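Local structure of flavoprotein (Thermotoga maritima, 5V8S) at residues V95-S103 against I175-G183; I120-L128 against L162-T170. The protein probably transfers electrons from bound FMN to a di-iron centre and acts as an oxidoreductase, as flavodiiron proteins do in reducing oxygen or nitric oxide. The protein carries 1 engineered substitution. All coordinates share one frame; numbering follows the deposited sequence.

Contact 1: residues V95-S103 against I175-G183; sequences VNHTEPDDS and ILFSCDVGG. Engineered in segment 95-103: Asp102 (natural residue His). With FEO (mu-oxo-diiron), chain C.
The His97 ring and the Asp180 carboxylate, their planes 74° apart, meet at about a right angle on one iron atom of the mu-oxo-diiron centre. The backbone N of Glu99 sits over the middle of one face of the imidazole, whereas the bridging oxo atom and Cys179 SG lie at its edge; SG is 84° off the ring normal. Across the segments the residues are joined through metal and by van der Waals contact, with no direct hydrogen bond. Asp180 is the bridging carboxylate: OD2 reaches FE1 at 2.1 Å and OD1 reaches FE2, also at 2.1 Å. FE1 further takes His97 NE2 at 2.2 Å and Glu99 OE1, and FE2 takes OD2 of both Asp101 and Asp102; His163 and a water complete the ligands of FE1, His240 and a second water those of FE2. Asp102 is an engineered residue where the natural chain has histidine; its OD2 binds FE2 at 2.3 Å while lying 3.6 Å from Cys179 SG. With CG anti to the backbone N (chi1 174°), His97 projects its ring to the cluster, and ND1 is hydrogen-bonded to OD1 of the second-shell Asp166. Farther from the iron, Asn96 CB packs on Cys179 CB at 3.8 Å, and Asn96 OD1 is hydrogen-bonded to Thr170 OG1. Glu99 OE2 is hydrogen-bonded to Tyr276 OH of the second subunit. In this metallo-beta-lactamase-fold site, four carboxylates, one of them engineered, and the oxo bridge would be expected to stabilise oxidised iron, and Asp166 probably makes His97 a stronger electron donor.

Contact 2: residues I120-L128 against L162-T170; sequences IASNFGKRL and LHWPDTMVT. With FEO (mu-oxo-diiron), chain C.
Helix-to-turn packing beside the di-iron site is the character of this contact: the start of helix 123-133, following strand 118-121, leans on the type I turn Trp164-Thr167 that leads into strand 168-172. The closest pair of CA atoms, those of Phe124 and Asp166 at 4.7 Å, marks its middle. There Pro165 CG stands 3.7 Å from the Phe124 ring centroid and 6° off its normal, a CH-pi contact, while the Arg127 guanidinium covers the opposite face toward the rim. Ser122 OG, set between its backbone N and carbonyl carbon (chi1 70°), can serve two partners: it donates to Asp166 O at 2.8 Å, tilted 27° from the carbonyl plane, and accepts from Gly125 N at 3.0 Å as the N-cap of the helix. A water links Ser122 N to the same Asp166 O. Leu128 CD1 touches Trp164 CE3 at 4.0 Å and lies 3.8 Å from Asp166 OD2, an oxygen hydrogen-bonded to Thr98 OG1. On the strand side, the extended Met168 chain brings CE to 4.0 Å from Ala121 CA. His163, preceded by a cis peptide, binds FE1 through NE2. One serine hydroxyl thus joins helix cap to turn carbonyl, which probably helps to hold the turn that carries the second-shell Asp166.

In the fold
Contacts 1 and 2 lie within the beta-lactamase-like domain, their centres 9 Å apart on the same side of the chain's centre. Along the chain the order is 95-103, 120-128, 162-170, 175-183, so both halves of contact 2 fall between those of contact 1. Consecutive strands 168-172 and 175-179 are neighbours in one mixed sheet, and Phe177 N lies 2.8 Å from Thr170 O, a probable hydrogen bond. Strand 92-94, just before 95-103, and strand 118-121, which runs into 120-128, are parallel neighbours in the second sheet. The iron ligands come from the loops and the short helix 100-103 that follow or connect strands of both sheets, and both contacts also touch the second subunit.

Contact 1: residues V95-S103 against I175-G183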
loop_
_atom_site.group_PDB
_atom_site.type_symbol
_atom_site.label_atom_id
_atom_site.label_comp_id
_atom_site.label_asym_id
_atom_site.label_seq_id
_atom_site.Cartn_x
_atom_site.Cartn_y
_atom_site.Cartn_z
ATOM N N VAL A 95 33.234 -10.249 -0.584
ATOM C CA VAL A 95 31.806 -10.022 -0.782
ATOM C C VAL A 95 31.084 -10.681 0.389
ATOM O O VAL A 95 30.838 -11.889 0.393
ATOM C CB VAL A 95 31.338 -10.571 -2.133
ATOM C CG1 VAL A 95 29.847 -10.325 -2.324
ATOM C CG2 VAL A 95 32.131 -9.921 -3.251
ATOM N N ASN A 96 30.725 -9.877 1.399
ATOM C CA ASN A 96 30.034 -10.403 2.563
ATOM C C ASN A 96 28.584 -10.781 2.244
ATOM O O ASN A 96 28.004 -11.607 2.952
ATOM C CB ASN A 96 30.029 -9.343 3.667
ATOM C CG ASN A 96 31.390 -9.161 4.320
ATOM O OD1 ASN A 96 32.001 -10.128 4.786
ATOM N ND2 ASN A 96 31.878 -7.908 4.368
ATOM N N HIS A 97 28.003 -10.203 1.190
ATOM C CA HIS A 97 26.589 -10.316 0.855
ATOM C C HIS A 97 26.464 -9.792 -0.560
ATOM O O HIS A 97 27.093 -8.788 -0.911
ATOM C CB HIS A 97 25.805 -9.450 1.864
ATOM C CG HIS A 97 24.323 -9.297 1.636
ATOM N ND1 HIS A 97 23.438 -10.338 1.423
ATOM C CD2 HIS A 97 23.562 -8.182 1.718
ATOM C CE1 HIS A 97 22.207 -9.863 1.339
ATOM N NE2 HIS A 97 22.254 -8.555 1.524
ATOM N N THR A 98 25.698 -10.498 -1.386
ATOM C CA THR A 98 25.708 -10.268 -2.822
ATOM C C THR A 98 24.565 -9.392 -3.317
ATOM O O THR A 98 24.458 -9.179 -4.528
ATOM C CB THR A 98 25.645 -11.599 -3.572
ATOM O OG1 THR A 98 24.390 -12.239 -3.302
ATOM C CG2 THR A 98 26.802 -12.507 -3.158
ATOM N N GLU A 99 23.698 -8.901 -2.439
ATOM C CA GLU A 99 22.552 -8.142 -2.920
ATOM C C GLU A 99 23.053 -6.920 -3.696
ATOM O O GLU A 99 24.058 -6.312 -3.313
ATOM C CB GLU A 99 21.678 -7.696 -1.747
ATOM C CG GLU A 99 20.382 -7.033 -2.150
ATOM C CD GLU A 99 19.467 -6.762 -0.990
ATOM O OE1 GLU A 99 19.701 -7.269 0.112
ATOM O OE2 GLU A 99 18.466 -6.034 -1.195
ATOM N N PRO A 100 22.388 -6.520 -4.786
ATOM C CA PRO A 100 22.980 -5.482 -5.646
ATOM C C PRO A 100 23.112 -4.097 -5.051
ATOM O O PRO A 100 23.778 -3.267 -5.679
ATOM C CB PRO A 100 22.085 -5.491 -6.882
ATOM C CG PRO A 100 21.613 -6.894 -6.957
ATOM C CD PRO A 100 21.400 -7.323 -5.538
ATOM N N ASP A 101 22.502 -3.778 -3.902
ATOM C CA ASP A 101 22.812 -2.491 -3.288
ATOM C C ASP A 101 24.247 -2.431 -2.786
ATOM O O ASP A 101 24.823 -1.343 -2.694
ATOM C CB ASP A 101 21.864 -2.162 -2.136
ATOM C CG ASP A 101 21.871 -3.199 -1.028
ATOM O OD1 ASP A 101 21.779 -4.404 -1.310
ATOM O OD2 ASP A 101 21.962 -2.808 0.159
ATOM N N ASP A 102 24.829 -3.576 -2.480
ATOM C CA ASP A 102 26.217 -3.659 -2.066
ATOM C C ASP A 102 27.144 -4.241 -3.135
ATOM O O ASP A 102 28.345 -3.970 -3.085
ATOM C CB ASP A 102 26.304 -4.426 -0.727
ATOM C CG ASP A 102 25.528 -3.678 0.434
ATOM O OD1 ASP A 102 25.932 -2.540 0.802
ATOM O OD2 ASP A 102 24.506 -4.179 0.974
ATOM N N SER A 103 26.616 -4.957 -4.139
ATOM C CA SER A 103 27.444 -5.631 -5.146
ATOM C C SER A 103 27.300 -5.076 -6.558
ATOM O O SER A 103 27.983 -5.563 -7.471
ATOM C CB SER A 103 27.119 -7.128 -5.182
ATOM O OG SER A 103 25.849 -7.368 -5.768
ATOM N N ILE A 175 38.322 -5.696 14.127
ATOM C CA ILE A 175 37.507 -4.849 13.263
ATOM C C ILE A 175 36.571 -5.751 12.478
ATOM O O ILE A 175 37.026 -6.658 11.778
ATOM C CB ILE A 175 38.393 -4.022 12.325
ATOM C CG1 ILE A 175 39.332 -3.141 13.156
ATOM C CG2 ILE A 175 37.543 -3.199 11.356
ATOM C CD1 ILE A 175 40.360 -2.400 12.334
ATOM N N LEU A 176 35.264 -5.510 12.576
ATOM C CA LEU A 176 34.274 -6.358 11.923
ATOM C C LEU A 176 33.663 -5.603 10.746
ATOM O O LEU A 176 33.038 -4.550 10.931
ATOM C CB LEU A 176 33.184 -6.756 12.924
ATOM C CG LEU A 176 32.270 -7.899 12.474
ATOM C CD1 LEU A 176 33.007 -9.225 12.567
ATOM C CD2 LEU A 176 31.007 -7.938 13.305
ATOM N N PHE A 177 33.856 -6.133 9.540
ATOM C CA PHE A 177 33.202 -5.628 8.335
ATOM C C PHE A 177 31.938 -6.459 8.166
ATOM O O PHE A 177 32.008 -7.654 7.866
ATOM C CB PHE A 177 34.120 -5.779 7.121
ATOM C CG PHE A 177 35.430 -5.049 7.243
ATOM C CD1 PHE A 177 36.538 -5.669 7.801
ATOM C CD2 PHE A 177 35.568 -3.757 6.755
ATOM C CE1 PHE A 177 37.762 -4.999 7.887
ATOM C CE2 PHE A 177 36.789 -3.089 6.825
ATOM C CZ PHE A 177 37.881 -3.710 7.393
ATOM N N SER A 178 30.782 -5.849 8.417
ATOM C CA SER A 178 29.578 -6.617 8.666
ATOM C C SER A 178 28.483 -6.417 7.632
ATOM O O SER A 178 27.428 -7.038 7.759
ATOM C CB SER A 178 29.029 -6.271 10.054
ATOM O OG SER A 178 28.854 -4.880 10.185
ATOM N N CYS A 179 28.690 -5.559 6.635
ATOM C CA CYS A 179 27.708 -5.305 5.583
ATOM C C CYS A 179 26.326 -4.965 6.157
ATOM O O CYS A 179 26.212 -3.989 6.885
ATOM C CB CYS A 179 27.676 -6.432 4.552
ATOM S SG CYS A 179 27.010 -5.860 2.977
ATOM N N ASP A 180 25.265 -5.732 5.878
ATOM C CA ASP A 180 23.941 -5.338 6.381
ATOM C C ASP A 180 23.814 -5.463 7.886
ATOM O O ASP A 180 22.951 -4.794 8.475
ATOM C CB ASP A 180 22.818 -6.189 5.789
ATOM C CG ASP A 180 22.519 -5.875 4.324
ATOM O OD1 ASP A 180 23.080 -4.900 3.781
ATOM O OD2 ASP A 180 21.732 -6.625 3.708
ATOM N N VAL A 181 24.629 -6.301 8.515
ATOM C CA VAL A 181 24.556 -6.514 9.954
ATOM C C VAL A 181 25.118 -5.267 10.631
ATOM O O VAL A 181 26.309 -4.968 10.523
ATOM C CB VAL A 181 25.316 -7.779 10.364
ATOM C CG1 VAL A 181 25.270 -7.962 11.875
ATOM C CG2 VAL A 181 24.743 -9.004 9.657
ATOM N N GLY A 182 24.264 -4.526 11.319
ATOM C CA GLY A 182 24.670 -3.280 11.935
ATOM C C GLY A 182 24.382 -2.050 11.108
ATOM O O GLY A 182 24.741 -0.938 11.525
ATOM N N GLY A 183 23.698 -2.204 9.974
ATOM C CA GLY A 183 23.340 -1.063 9.166
ATOM C C GLY A 183 22.137 -0.309 9.703
ATOM O O GLY A 183 21.450 -0.751 10.610
HETATM FE FE1 FEO C . 20.817 -6.883 1.862
HETATM FE FE2 FEO C . 22.452 -3.894 1.987
HETATM O O FEO C . 21.813 -5.455 1.155
HETATM O O HOH W 1 19.407 -5.231 2.250
HETATM O O HOH W 2 20.377 -3.644 2.882
#

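Contact 2: residues I120-L128 against L162-T170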
loop_
_atom_site.group_PDB
_atom_site.type_symbol
_atom_site.label_atom_id
_atom_site.label_comp_id
_atom_site.label_asym_id
_atom_site.label_seq_id
_atom_site.Cartn_x
_atom_site.Cartn_y
_atom_site.Cartn_z
ATOM N N ILE A 120 36.309 -13.408 -2.579
ATOM C CA ILE A 120 35.966 -14.261 -1.442
ATOM C C ILE A 120 34.493 -14.074 -1.100
ATOM O O ILE A 120 34.024 -12.939 -0.932
ATOM C CB ILE A 120 36.851 -13.948 -0.224
ATOM C CG1 ILE A 120 38.301 -14.288 -0.546
ATOM C CG2 ILE A 120 36.365 -14.711 1.010
ATOM C CD1 ILE A 120 39.268 -13.736 0.454
ATOM N N ALA A 121 33.775 -15.189 -0.946
ATOM C CA ALA A 121 32.365 -15.139 -0.581
ATOM C C ALA A 121 31.997 -16.433 0.132
ATOM O O ALA A 121 32.764 -17.394 0.148
ATOM C CB ALA A 121 31.486 -14.940 -1.819
ATOM N N SER A 122 30.801 -16.466 0.697
ATOM C CA SER A 122 30.272 -17.709 1.235
ATOM C C SER A 122 29.851 -18.647 0.101
ATOM O O SER A 122 29.848 -18.288 -1.080
ATOM C CB SER A 122 29.058 -17.418 2.110
ATOM O OG SER A 122 27.964 -16.999 1.309
ATOM N N ASN A 123 29.487 -19.877 0.469
ATOM C CA ASN A 123 29.047 -20.841 -0.536
ATOM C C ASN A 123 27.842 -20.321 -1.318
ATOM O O ASN A 123 27.812 -20.356 -2.555
ATOM C CB ASN A 123 28.714 -22.170 0.135
ATOM C CG ASN A 123 28.481 -23.266 -0.863
ATOM O OD1 ASN A 123 29.413 -23.760 -1.492
ATOM N ND2 ASN A 123 27.227 -23.636 -1.038
ATOM N N PHE A 124 26.826 -19.841 -0.615
ATOM C CA PHE A 124 25.679 -19.293 -1.329
ATOM C C PHE A 124 26.052 -18.010 -2.057
ATOM O O PHE A 124 25.517 -17.722 -3.129
ATOM C CB PHE A 124 24.537 -19.019 -0.359
ATOM C CG PHE A 124 23.253 -19.624 -0.767
ATOM C CD1 PHE A 124 22.503 -19.055 -1.777
ATOM C CD2 PHE A 124 22.779 -20.750 -0.136
ATOM C CE1 PHE A 124 21.286 -19.613 -2.159
ATOM C CE2 PHE A 124 21.571 -21.316 -0.508
ATOM C CZ PHE A 124 20.824 -20.742 -1.521
ATOM N N GLY A 125 26.966 -17.227 -1.491
ATOM C CA GLY A 125 27.421 -16.030 -2.171
ATOM C C GLY A 125 28.017 -16.331 -3.536
ATOM O O GLY A 125 27.767 -15.611 -4.506
ATOM N N LYS A 126 28.832 -17.387 -3.626
ATOM C CA LYS A 126 29.371 -17.782 -4.923
ATOM C C LYS A 126 28.251 -18.097 -5.912
ATOM O O LYS A 126 28.286 -17.662 -7.066
ATOM C CB LYS A 126 30.312 -18.976 -4.739
ATOM C CG LYS A 126 30.782 -19.574 -6.042
ATOM C CD LYS A 126 31.890 -20.589 -5.790
ATOM C CE LYS A 126 32.454 -21.082 -7.097
ATOM N NZ LYS A 126 31.385 -21.684 -7.911
ATOM N N ARG A 127 27.242 -18.843 -5.468
ATOM C CA ARG A 127 26.132 -19.181 -6.355
ATOM C C ARG A 127 25.432 -17.927 -6.858
ATOM O O ARG A 127 25.069 -17.841 -8.040
ATOM C CB ARG A 127 25.155 -20.094 -5.615
ATOM C CG ARG A 127 25.748 -21.464 -5.338
ATOM C CD ARG A 127 25.088 -22.161 -4.156
ATOM N NE ARG A 127 23.651 -22.329 -4.328
ATOM C CZ ARG A 127 22.870 -22.971 -3.461
ATOM N NH1 ARG A 127 23.395 -23.512 -2.366
ATOM N NH2 ARG A 127 21.564 -23.074 -3.689
ATOM N N LEU A 128 25.231 -16.939 -5.978
ATOM C CA LEU A 128 24.503 -15.740 -6.374
ATOM C C LEU A 128 25.342 -14.829 -7.261
ATOM O O LEU A 128 24.801 -14.180 -8.162
ATOM C CB LEU A 128 23.989 -14.989 -5.137
ATOM C CG LEU A 128 22.905 -15.750 -4.354
ATOM C CD1 LEU A 128 22.672 -15.158 -2.982
ATOM C CD2 LEU A 128 21.595 -15.787 -5.153
ATOM N N LEU A 162 20.732 -13.070 7.671
ATOM C CA LEU A 162 20.802 -11.666 8.061
ATOM C C LEU A 162 21.111 -10.781 6.855
ATOM O O LEU A 162 22.049 -9.984 6.903
ATOM C CB LEU A 162 21.860 -11.473 9.155
ATOM C CG LEU A 162 21.613 -12.260 10.438
ATOM C CD1 LEU A 162 22.709 -12.019 11.491
ATOM C CD2 LEU A 162 20.240 -11.917 11.017
ATOM N N HIS A 163 20.307 -10.837 5.787
ATOM C CA HIS A 163 18.933 -11.374 5.741
ATOM C C HIS A 163 18.799 -12.393 4.603
ATOM O O HIS A 163 17.703 -12.785 4.254
ATOM C CB HIS A 163 17.957 -10.221 5.514
ATOM C CG HIS A 163 18.319 -9.388 4.334
ATOM N ND1 HIS A 163 17.698 -9.499 3.109
ATOM C CD2 HIS A 163 19.343 -8.520 4.161
ATOM C CE1 HIS A 163 18.280 -8.677 2.254
ATOM N NE2 HIS A 163 19.293 -8.088 2.866
ATOM N N TRP A 164 19.921 -12.834 4.028
ATOM C CA TRP A 164 19.957 -13.822 2.953
ATOM C C TRP A 164 20.819 -15.002 3.371
ATOM O O TRP A 164 21.642 -14.879 4.281
ATOM C CB TRP A 164 20.570 -13.225 1.682
ATOM C CG TRP A 164 19.645 -12.392 0.812
ATOM C CD1 TRP A 164 18.354 -11.997 1.079
ATOM C CD2 TRP A 164 19.962 -11.874 -0.480
ATOM N NE1 TRP A 164 17.864 -11.273 0.018
ATOM C CE2 TRP A 164 18.823 -11.200 -0.959
ATOM C CE3 TRP A 164 21.090 -11.946 -1.297
ATOM C CZ2 TRP A 164 18.794 -10.576 -2.197
ATOM C CZ3 TRP A 164 21.053 -11.325 -2.533
ATOM C CH2 TRP A 164 19.915 -10.651 -2.969
ATOM N N PRO A 165 20.699 -16.150 2.689
ATOM C CA PRO A 165 21.530 -17.308 3.057
ATOM C C PRO A 165 23.009 -17.109 2.790
ATOM O O PRO A 165 23.820 -17.927 3.256
ATOM C CB PRO A 165 20.964 -18.441 2.191
ATOM C CG PRO A 165 20.260 -17.752 1.064
ATOM C CD PRO A 165 19.709 -16.495 1.648
ATOM N N ASP A 166 23.388 -16.057 2.066
ATOM C CA ASP A 166 24.791 -15.839 1.735
ATOM C C ASP A 166 25.541 -14.999 2.759
ATOM O O ASP A 166 26.753 -14.835 2.620
ATOM C CB ASP A 166 24.933 -15.172 0.357
ATOM C CG ASP A 166 24.429 -13.727 0.322
ATOM O OD1 ASP A 166 23.747 -13.287 1.274
ATOM O OD2 ASP A 166 24.732 -13.033 -0.677
ATOM N N THR A 167 24.872 -14.476 3.779
ATOM C CA THR A 167 25.474 -13.421 4.582
ATOM C C THR A 167 26.564 -13.957 5.499
ATOM O O THR A 167 26.410 -14.995 6.148
ATOM C CB THR A 167 24.398 -12.657 5.363
ATOM O OG1 THR A 167 23.622 -13.541 6.175
ATOM C CG2 THR A 167 23.469 -12.039 4.432
ATOM N N MET A 168 27.680 -13.237 5.525
ATOM C CA MET A 168 28.779 -13.505 6.432
ATOM C C MET A 168 29.346 -12.168 6.890
ATOM O O MET A 168 29.015 -11.107 6.356
ATOM C CB MET A 168 29.872 -14.333 5.740
ATOM C CG MET A 168 30.583 -13.615 4.627
ATOM S SD MET A 168 31.979 -14.605 4.025
ATOM C CE MET A 168 32.773 -13.411 2.970
ATOM N N VAL A 169 30.214 -12.223 7.891
ATOM C CA VAL A 169 30.933 -11.043 8.343
ATOM C C VAL A 169 32.417 -11.382 8.336
ATOM O O VAL A 169 32.801 -12.546 8.476
ATOM C CB VAL A 169 30.450 -10.560 9.731
ATOM C CG1 VAL A 169 28.973 -10.171 9.697
ATOM C CG2 VAL A 169 30.666 -11.631 10.766
ATOM N N THR A 170 33.248 -10.360 8.134
ATOM C CA THR A 170 34.696 -10.502 8.047
ATOM C C THR A 170 35.322 -9.826 9.261
ATOM O O THR A 170 35.060 -8.651 9.529
ATOM C CB THR A 170 35.212 -9.857 6.757
ATOM O OG1 THR A 170 34.670 -10.544 5.623
ATOM C CG2 THR A 170 36.730 -9.910 6.662
HETATM FE FE1 FEO C . 20.817 -6.883 1.862
HETATM FE FE2 FEO C . 22.452 -3.894 1.987
HETATM O O FEO C . 21.813 -5.455 1.155
HETATM O O HOH W 3 29.047 -14.002 0.692
HETATM O O HOH W 1 19.407 -5.231 2.250
HETATM O O HOH W 2 20.377 -3.644 2.882
#